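Amine Dehydrogenase (Pseudomonas putida, PDB 1JMX) probably forms the beta-propeller subunit of a quinohemoprotein amine dehydrogenase, an enzyme that oxidises primary amines and passes the electrons on through heme c. Local coordinates at residues L83-S93 and A108-L116; M39-T47 and V59-I70. All coordinates share one frame; numbering follows the deposited sequence.

Contact 1: residues L83-S93 and A108-L116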
loop_
_atom_site.group_PDB
_atom_site.type_symbol
_atom_site.label_atom_id
_atom_site.label_comp_id
_atom_site.label_asym_id
_atom_site.label_seq_id
_atom_site.Cartn_x
_atom_site.Cartn_y
_atom_site.Cartn_z
ATOM N N LEU B 83 -25.819 14.622 2.322
ATOM C CA LEU B 83 -24.840 15.601 1.882
ATOM C C LEU B 83 -24.668 15.728 0.365
ATOM O O LEU B 83 -23.757 16.406 -0.106
ATOM C CB LEU B 83 -23.497 15.324 2.560
ATOM C CG LEU B 83 -23.552 15.209 4.087
ATOM C CD1 LEU B 83 -22.150 15.006 4.629
ATOM C CD2 LEU B 83 -24.193 16.448 4.710
ATOM N N SER B 84 -25.574 15.123 -0.396
ATOM C CA SER B 84 -25.514 15.186 -1.858
ATOM C C SER B 84 -26.787 15.787 -2.436
ATOM O O SER B 84 -27.457 15.151 -3.251
ATOM C CB SER B 84 -25.311 13.790 -2.446
ATOM O OG SER B 84 -24.116 13.222 -1.978
ATOM N N SER B 85 -27.106 17.013 -2.035
ATOM C CA SER B 85 -28.313 17.683 -2.509
ATOM C C SER B 85 -28.151 18.405 -3.843
ATOM O O SER B 85 -29.145 18.747 -4.482
ATOM C CB SER B 85 -28.845 18.646 -1.453
ATOM O OG SER B 85 -27.882 19.630 -1.147
ATOM N N VAL B 86 -26.912 18.663 -4.249
ATOM C CA VAL B 86 -26.657 19.325 -5.527
ATOM C C VAL B 86 -26.684 18.262 -6.628
ATOM O O VAL B 86 -25.976 17.257 -6.542
ATOM C CB VAL B 86 -25.301 20.067 -5.525
ATOM C CG1 VAL B 86 -25.021 20.688 -6.886
ATOM C CG2 VAL B 86 -25.302 21.130 -4.446
ATOM N N PRO B 87 -27.508 18.476 -7.675
ATOM C CA PRO B 87 -27.660 17.557 -8.810
ATOM C C PRO B 87 -26.347 17.166 -9.483
ATOM O O PRO B 87 -25.529 18.032 -9.788
ATOM C CB PRO B 87 -28.546 18.355 -9.776
ATOM C CG PRO B 87 -29.343 19.219 -8.879
ATOM C CD PRO B 87 -28.329 19.683 -7.876
ATOM N N GLY B 88 -26.161 15.862 -9.703
ATOM C CA GLY B 88 -24.968 15.357 -10.367
ATOM C C GLY B 88 -23.664 15.359 -9.583
ATOM O O GLY B 88 -22.589 15.162 -10.163
ATOM N N GLU B 89 -23.752 15.575 -8.273
ATOM C CA GLU B 89 -22.576 15.605 -7.411
ATOM C C GLU B 89 -22.715 14.663 -6.227
ATOM O O GLU B 89 -23.812 14.433 -5.723
ATOM C CB GLU B 89 -22.316 17.031 -6.896
ATOM C CG GLU B 89 -21.579 17.929 -7.873
ATOM C CD GLU B 89 -21.545 19.392 -7.446
ATOM O OE1 GLU B 89 -21.487 19.684 -6.232
ATOM O OE2 GLU B 89 -21.563 20.259 -8.340
ATOM N N VAL B 90 -21.591 14.082 -5.823
ATOM C CA VAL B 90 -21.544 13.187 -4.675
ATOM C C VAL B 90 -20.772 13.938 -3.588
ATOM O O VAL B 90 -19.639 14.367 -3.803
ATOM C CB VAL B 90 -20.833 11.846 -5.010
ATOM C CG1 VAL B 90 -20.798 10.943 -3.777
ATOM C CG2 VAL B 90 -21.551 11.141 -6.153
ATOM N N GLY B 91 -21.414 14.132 -2.441
ATOM C CA GLY B 91 -20.791 14.847 -1.345
ATOM C C GLY B 91 -20.327 13.991 -0.181
ATOM O O GLY B 91 -21.071 13.161 0.341
ATOM N N ARG B 92 -19.095 14.236 0.247
ATOM C CA ARG B 92 -18.500 13.513 1.359
ATOM C C ARG B 92 -18.005 14.466 2.440
ATOM O O ARG B 92 -17.509 15.547 2.156
ATOM C CB ARG B 92 -17.326 12.665 0.878
ATOM C CG ARG B 92 -17.582 11.184 0.915
ATOM C CD ARG B 92 -18.142 10.678 -0.387
ATOM N NE ARG B 92 -19.284 9.806 -0.139
ATOM C CZ ARG B 92 -19.467 8.615 -0.700
ATOM N NH1 ARG B 92 -18.576 8.119 -1.553
ATOM N NH2 ARG B 92 -20.570 7.935 -0.425
ATOM N N SER B 93 -18.124 14.045 3.688
ATOM C CA SER B 93 -17.665 14.856 4.799
ATOM C C SER B 93 -16.515 14.144 5.539
ATOM O O SER B 93 -16.695 13.058 6.086
ATOM C CB SER B 93 -18.834 15.139 5.740
ATOM O OG SER B 93 -18.408 15.850 6.884
ATOM N N ALA B 108 -22.016 21.101 8.225
ATOM C CA ALA B 108 -21.218 20.036 7.650
ATOM C C ALA B 108 -20.489 20.567 6.436
ATOM O O ALA B 108 -21.096 21.230 5.600
ATOM C CB ALA B 108 -22.117 18.876 7.247
ATOM N N THR B 109 -19.172 20.393 6.375
ATOM C CA THR B 109 -18.503 20.848 5.168
ATOM C C THR B 109 -18.474 19.652 4.221
ATOM O O THR B 109 -18.211 18.514 4.628
ATOM C CB THR B 109 -17.115 21.539 5.379
ATOM O OG1 THR B 109 -16.069 20.729 4.850
ATOM C CG2 THR B 109 -16.866 21.871 6.806
ATOM N N VAL B 110 -18.909 19.912 2.994
ATOM C CA VAL B 110 -19.010 18.911 1.954
ATOM C C VAL B 110 -17.979 19.095 0.852
ATOM O O VAL B 110 -17.871 20.173 0.261
ATOM C CB VAL B 110 -20.426 18.947 1.308
ATOM C CG1 VAL B 110 -20.552 17.884 0.246
ATOM C CG2 VAL B 110 -21.509 18.775 2.368
ATOM N N ASN B 111 -17.206 18.039 0.619
ATOM C CA ASN B 111 -16.203 17.986 -0.444
ATOM C C ASN B 111 -16.960 17.221 -1.535
ATOM O O ASN B 111 -17.064 15.999 -1.481
ATOM C CB ASN B 111 -14.972 17.165 -0.007
ATOM C CG ASN B 111 -14.205 17.790 1.159
ATOM O OD1 ASN B 111 -13.341 17.147 1.752
ATOM N ND2 ASN B 111 -14.494 19.042 1.468
ATOM N N PRO B 112 -17.543 17.936 -2.511
ATOM C CA PRO B 112 -18.289 17.259 -3.569
ATOM C C PRO B 112 -17.506 16.916 -4.823
ATOM O O PRO B 112 -16.505 17.551 -5.152
ATOM C CB PRO B 112 -19.390 18.259 -3.869
ATOM C CG PRO B 112 -18.660 19.552 -3.788
ATOM C CD PRO B 112 -17.697 19.398 -2.624
ATOM N N THR B 113 -17.965 15.880 -5.508
ATOM C CA THR B 113 -17.354 15.455 -6.753
ATOM C C THR B 113 -18.452 15.265 -7.781
ATOM O O THR B 113 -19.416 14.542 -7.561
ATOM C CB THR B 113 -16.590 14.126 -6.618
ATOM O OG1 THR B 113 -15.595 14.251 -5.599
ATOM C CG2 THR B 113 -15.907 13.768 -7.938
ATOM N N GLN B 114 -18.316 15.955 -8.896
ATOM C CA GLN B 114 -19.277 15.834 -9.965
ATOM C C GLN B 114 -18.903 14.569 -10.737
ATOM O O GLN B 114 -17.796 14.463 -11.259
ATOM C CB GLN B 114 -19.183 17.067 -10.855
ATOM C CG GLN B 114 -20.246 17.161 -11.916
ATOM C CD GLN B 114 -20.074 18.401 -12.760
ATOM O OE1 GLN B 114 -19.019 18.617 -13.351
ATOM N NE2 GLN B 114 -21.104 19.235 -12.804
ATOM N N ARG B 115 -19.787 13.577 -10.728
ATOM C CA ARG B 115 -19.532 12.333 -11.448
ATOM C C ARG B 115 -20.307 12.283 -12.755
ATOM O O ARG B 115 -21.533 12.156 -12.760
ATOM C CB ARG B 115 -19.888 11.120 -10.598
ATOM C CG ARG B 115 -18.945 10.882 -9.458
ATOM C CD ARG B 115 -19.304 9.621 -8.712
ATOM N NE ARG B 115 -18.302 9.319 -7.694
ATOM C CZ ARG B 115 -18.284 8.215 -6.953
ATOM N NH1 ARG B 115 -19.227 7.295 -7.110
ATOM N NH2 ARG B 115 -17.302 8.022 -6.074
ATOM N N LEU B 116 -19.583 12.430 -13.860
ATOM C CA LEU B 116 -20.183 12.393 -15.187
ATOM C C LEU B 116 -19.985 11.010 -15.814
ATOM O O LEU B 116 -19.382 10.119 -15.206
ATOM C CB LEU B 116 -19.613 13.511 -16.074
ATOM C CG LEU B 116 -19.846 14.931 -15.534
ATOM C CD1 LEU B 116 -19.553 15.986 -16.585
ATOM C CD2 LEU B 116 -21.288 15.050 -15.103
#
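Strands 89-92 and 108-115 pair as the two arms of an antiparallel beta hairpin at the edge of the chain, on the side where heme c is bound. Val90 faces Thr113 and Arg92 faces Asn111 in hydrogen-bonded pairs. Val90 N to Thr113 O is 2.8 Å and nearly straight, and Asn111 N to Arg92 O is 2.9 Å. Gly91 and Pro112 form the non-hydrogen-bonded pair between them. Pro112 CA lies 3.2 Å from Val90 O, a CA-H...O contact. Val110 CG1 lies against Gly91 CA at 3.4 Å, a tight fit against a residue with no side chain. The other branch, CG2, meets CB of Leu83.

On the face of Glu89 and Pro112 the two side chains run alongside each other. The Glu89 chain is extended beyond CG (chi2 170°), which carries OE1 to 3.5 Å from Pro112 CB. The carboxylate is held by salt bridges to Lys123 and Arg126. On the other face Val90 CG2 touches Arg115 CD at 3.7 Å, and Val90 CG1 lies over the Arg92 guanidinium. Asn111 OD1 bonds Tyr135 of the neighbouring Amine Dehydrogenase chain, so this face also meets a partner subunit.

Before the strand, a type II turn from Val86 to Glu89 brings Gly88 O to Arg115 N. Ser84 OG accepts from Gly91 N at 2.9 Å, tying the incoming loop to the strand. The pairing is that of a beta meander in a propeller blade, and the second strand leads directly into Leu116, which touches heme c.

Contact 2: residues M39-T47 and V59-I70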
loop_
_atom_site.group_PDB
_atom_site.type_symbol
_atom_site.label_atom_id
_atom_site.label_comp_id
_atom_site.label_asym_id
_atom_site.label_seq_id
_atom_site.Cartn_x
_atom_site.Cartn_y
_atom_site.Cartn_z
ATOM N N MET B 39 -28.688 1.464 13.946
ATOM C CA MET B 39 -28.711 2.657 13.129
ATOM C C MET B 39 -29.113 2.392 11.688
ATOM O O MET B 39 -28.921 1.298 11.156
ATOM C CB MET B 39 -27.374 3.388 13.218
ATOM C CG MET B 39 -27.139 3.983 14.585
ATOM S SD MET B 39 -25.785 5.122 14.580
ATOM C CE MET B 39 -24.420 3.998 14.228
ATOM N N PRO B 40 -29.724 3.397 11.049
ATOM C CA PRO B 40 -30.172 3.284 9.665
ATOM C C PRO B 40 -29.035 3.297 8.653
ATOM O O PRO B 40 -27.965 3.849 8.894
ATOM C CB PRO B 40 -31.072 4.501 9.512
ATOM C CG PRO B 40 -30.394 5.511 10.375
ATOM C CD PRO B 40 -30.056 4.726 11.601
ATOM N N ASP B 41 -29.306 2.684 7.511
ATOM C CA ASP B 41 -28.361 2.595 6.410
ATOM C C ASP B 41 -27.073 1.828 6.734
ATOM O O ASP B 41 -27.139 0.749 7.332
ATOM C CB ASP B 41 -28.115 3.990 5.825
ATOM C CG ASP B 41 -29.398 4.627 5.298
ATOM O OD1 ASP B 41 -30.310 3.880 4.879
ATOM O OD2 ASP B 41 -29.504 5.872 5.316
ATOM N N LYS B 42 -25.919 2.361 6.339
ATOM C CA LYS B 42 -24.651 1.680 6.578
ATOM C C LYS B 42 -23.719 2.469 7.498
ATOM O O LYS B 42 -23.856 3.677 7.636
ATOM C CB LYS B 42 -23.969 1.380 5.239
ATOM C CG LYS B 42 -24.798 0.492 4.307
ATOM C CD LYS B 42 -24.866 -0.937 4.837
ATOM C CE LYS B 42 -25.911 -1.797 4.119
ATOM N NZ LYS B 42 -25.573 -2.112 2.689
ATOM N N PHE B 43 -22.787 1.756 8.132
ATOM C CA PHE B 43 -21.808 2.331 9.060
ATOM C C PHE B 43 -20.617 2.945 8.332
ATOM O O PHE B 43 -20.228 2.485 7.262
ATOM C CB PHE B 43 -21.311 1.241 10.018
ATOM C CG PHE B 43 -20.394 1.742 11.113
ATOM C CD1 PHE B 43 -20.915 2.167 12.333
ATOM C CD2 PHE B 43 -19.011 1.752 10.936
ATOM C CE1 PHE B 43 -20.080 2.590 13.359
ATOM C CE2 PHE B 43 -18.170 2.172 11.953
ATOM C CZ PHE B 43 -18.708 2.593 13.173
ATOM N N GLY B 44 -20.022 3.965 8.943
ATOM C CA GLY B 44 -18.869 4.619 8.355
ATOM C C GLY B 44 -19.036 6.116 8.227
ATOM O O GLY B 44 -19.812 6.568 7.393
ATOM N N PRO B 45 -18.329 6.917 9.042
ATOM C CA PRO B 45 -17.382 6.491 10.079
ATOM C C PRO B 45 -18.051 6.140 11.405
ATOM O O PRO B 45 -17.450 5.502 12.264
ATOM C CB PRO B 45 -16.492 7.715 10.232
ATOM C CG PRO B 45 -17.448 8.844 10.026
ATOM C CD PRO B 45 -18.256 8.378 8.836
ATOM N N GLY B 46 -19.304 6.549 11.555
ATOM C CA GLY B 46 -20.029 6.288 12.781
ATOM C C GLY B 46 -19.681 7.297 13.858
ATOM O O GLY B 46 -20.008 7.101 15.015
ATOM N N THR B 47 -19.030 8.384 13.476
ATOM C CA THR B 47 -18.632 9.420 14.416
ATOM C C THR B 47 -19.850 10.141 14.989
ATOM O O THR B 47 -20.639 10.724 14.239
ATOM C CB THR B 47 -17.706 10.441 13.736
ATOM O OG1 THR B 47 -16.545 9.766 13.243
ATOM C CG2 THR B 47 -17.276 11.530 14.716
ATOM N N VAL B 59 -24.932 11.567 14.233
ATOM C CA VAL B 59 -23.913 10.673 13.676
ATOM C C VAL B 59 -23.624 10.796 12.178
ATOM O O VAL B 59 -24.539 10.759 11.352
ATOM C CB VAL B 59 -24.310 9.186 13.953
ATOM C CG1 VAL B 59 -23.160 8.240 13.626
ATOM C CG2 VAL B 59 -24.752 9.008 15.401
ATOM N N LEU B 60 -22.342 10.933 11.840
ATOM C CA LEU B 60 -21.894 10.995 10.447
ATOM C C LEU B 60 -21.759 9.519 10.103
ATOM O O LEU B 60 -20.921 8.821 10.674
ATOM C CB LEU B 60 -20.520 11.661 10.343
ATOM C CG LEU B 60 -20.117 12.437 9.083
ATOM C CD1 LEU B 60 -18.617 12.281 8.880
ATOM C CD2 LEU B 60 -20.871 11.988 7.850
ATOM N N ASN B 61 -22.611 9.042 9.208
ATOM C CA ASN B 61 -22.609 7.641 8.830
ATOM C C ASN B 61 -22.820 7.455 7.334
ATOM O O ASN B 61 -22.667 8.393 6.553
ATOM C CB ASN B 61 -23.718 6.918 9.598
ATOM C CG ASN B 61 -23.238 5.644 10.266
ATOM O OD1 ASN B 61 -22.042 5.344 10.292
ATOM N ND2 ASN B 61 -24.173 4.890 10.813
ATOM N N ASN B 62 -23.145 6.223 6.954
ATOM C CA ASN B 62 -23.404 5.851 5.565
ATOM C C ASN B 62 -22.271 6.232 4.622
ATOM O O ASN B 62 -22.484 6.864 3.583
ATOM C CB ASN B 62 -24.721 6.457 5.087
ATOM C CG ASN B 62 -25.388 5.623 4.024
ATOM O OD1 ASN B 62 -25.356 4.396 4.075
ATOM N ND2 ASN B 62 -25.996 6.279 3.052
ATOM N N HIS B 63 -21.059 5.855 5.017
ATOM C CA HIS B 63 -19.854 6.115 4.241
ATOM C C HIS B 63 -19.543 7.590 4.022
ATOM O O HIS B 63 -19.298 8.025 2.893
ATOM C CB HIS B 63 -19.905 5.351 2.913
ATOM C CG HIS B 63 -20.165 3.888 3.077
ATOM N ND1 HIS B 63 -19.225 3.018 3.584
ATOM C CD2 HIS B 63 -21.275 3.148 2.854
ATOM C CE1 HIS B 63 -19.745 1.808 3.672
ATOM N NE2 HIS B 63 -20.988 1.860 3.234
ATOM N N TYR B 64 -19.557 8.347 5.119
ATOM C CA TYR B 64 -19.245 9.780 5.118
ATOM C C TYR B 64 -20.143 10.625 4.212
ATOM O O TYR B 64 -19.732 11.686 3.748
ATOM C CB TYR B 64 -17.777 9.994 4.712
ATOM C CG TYR B 64 -16.767 9.201 5.526
ATOM C CD1 TYR B 64 -16.644 7.818 5.374
ATOM C CD2 TYR B 64 -15.942 9.835 6.454
ATOM C CE1 TYR B 64 -15.734 7.090 6.124
ATOM C CE2 TYR B 64 -15.025 9.115 7.209
ATOM C CZ TYR B 64 -14.926 7.742 7.042
ATOM O OH TYR B 64 -14.037 7.025 7.810
ATOM N N GLY B 65 -21.373 10.175 3.983
ATOM C CA GLY B 65 -22.262 10.916 3.109
ATOM C C GLY B 65 -23.597 11.367 3.671
ATOM O O GLY B 65 -24.392 11.951 2.938
ATOM N N ASP B 66 -23.845 11.105 4.955
ATOM C CA ASP B 66 -25.106 11.472 5.603
ATOM C C ASP B 66 -24.925 11.758 7.090
ATOM O O ASP B 66 -23.967 11.303 7.702
ATOM C CB ASP B 66 -26.120 10.326 5.490
ATOM C CG ASP B 66 -26.483 9.991 4.067
ATOM O OD1 ASP B 66 -27.507 10.507 3.585
ATOM O OD2 ASP B 66 -25.758 9.203 3.435
ATOM N N ILE B 67 -25.879 12.482 7.669
ATOM C CA ILE B 67 -25.876 12.805 9.093
ATOM C C ILE B 67 -27.249 12.413 9.656
ATOM O O ILE B 67 -28.272 12.782 9.099
ATOM C CB ILE B 67 -25.599 14.302 9.333
ATOM C CG1 ILE B 67 -24.237 14.674 8.748
ATOM C CG2 ILE B 67 -25.608 14.608 10.814
ATOM C CD1 ILE B 67 -23.935 16.138 8.805
ATOM N N TYR B 68 -27.261 11.603 10.713
ATOM C CA TYR B 68 -28.501 11.139 11.339
ATOM C C TYR B 68 -28.624 11.601 12.785
ATOM O O TYR B 68 -27.635 11.766 13.491
ATOM C CB TYR B 68 -28.579 9.610 11.319
ATOM C CG TYR B 68 -28.304 8.987 9.973
ATOM C CD1 TYR B 68 -26.997 8.842 9.505
ATOM C CD2 TYR B 68 -29.344 8.558 9.156
ATOM C CE1 TYR B 68 -26.733 8.291 8.257
ATOM C CE2 TYR B 68 -29.090 8.002 7.904
ATOM C CZ TYR B 68 -27.781 7.874 7.462
ATOM O OH TYR B 68 -27.518 7.343 6.224
ATOM N N GLY B 69 -29.853 11.832 13.213
ATOM C CA GLY B 69 -30.097 12.237 14.578
ATOM C C GLY B 69 -30.872 11.085 15.176
ATOM O O GLY B 69 -31.885 10.662 14.611
ATOM N N ILE B 70 -30.364 10.523 16.265
ATOM C CA ILE B 70 -31.026 9.404 16.922
ATOM C C ILE B 70 -31.363 9.790 18.359
ATOM O O ILE B 70 -30.508 10.290 19.085
ATOM C CB ILE B 70 -30.116 8.129 16.956
ATOM C CG1 ILE B 70 -29.704 7.700 15.541
ATOM C CG2 ILE B 70 -30.839 6.973 17.657
ATOM C CD1 ILE B 70 -30.780 6.960 14.784
HETATM O O HOH W 1 -27.070 5.878 10.505
#
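Asn61 lies at the centre of this contact, its amide plane 81° from the ring plane of Phe43. Its OD1 accepts from Gly44 N at 2.8 Å, with the donor above the carbonyl plane. Its ND2 donates to a water, which in turn donates to Pro40 O; Asn21 also takes a bond from ND2. Met39 crosses Asn61 at about a right angle and sets CE 3.5 Å from ND2.

Asp41 and Tyr68 also cross at about a right angle. Tyr68 OH donates a hydrogen bond to Asp41 OD2 at 2.6 Å, on the anti lone pair. Pro40 slides past the same tyrosine in the opposite direction, CG against CD2.

A chi1 of -151° turns the Asn62 amide roughly opposite its backbone N, and OD1 reaches Lys42 N at 3.1 Å. ND2 donates to Asp66 OD2 in the plane of the Asn62 amide but from above the Asp66 carboxylate. The Asn62 backbone N bonds Lys42 O.

Pro45, after a cis peptide bond, lays CD over the centre of the Tyr64 ring, 3.5 Å from the centroid, as a CH-pi contact. Tyr64 N bonds Gly44 O, and Tyr64 OH bonds Tyr95. Gly46 and Thr47 both face Leu60 in a G1 bulge.

Backbone bonds thus carry much of the hold on the irregular 39-47 loop; two asparagine amides, the Tyr68-Asp41 bond and a water add to them.

How the contacts relate
From the N terminus, the chain leaves strand 32-38 and enters the 39-47 loop. Contact 2 closes first, bringing that loop against the hairpin of strands 56-61 and 66-71. The chain then passes through strand 76-82 to residues 83-93, and contact 1 closes over the 14 residues before 108-116. The two are in series, neither nested nor crossed. Their centres lie 16 Å apart, yet they touch through two probable hydrogen bonds. Tyr64 O, 2.9 Å from Ser93 N, reaches the next sheet, whose hairpin extends toward heme c. Gly65 O, 3.1 Å from Leu83 N, holds the start of the connecting loop.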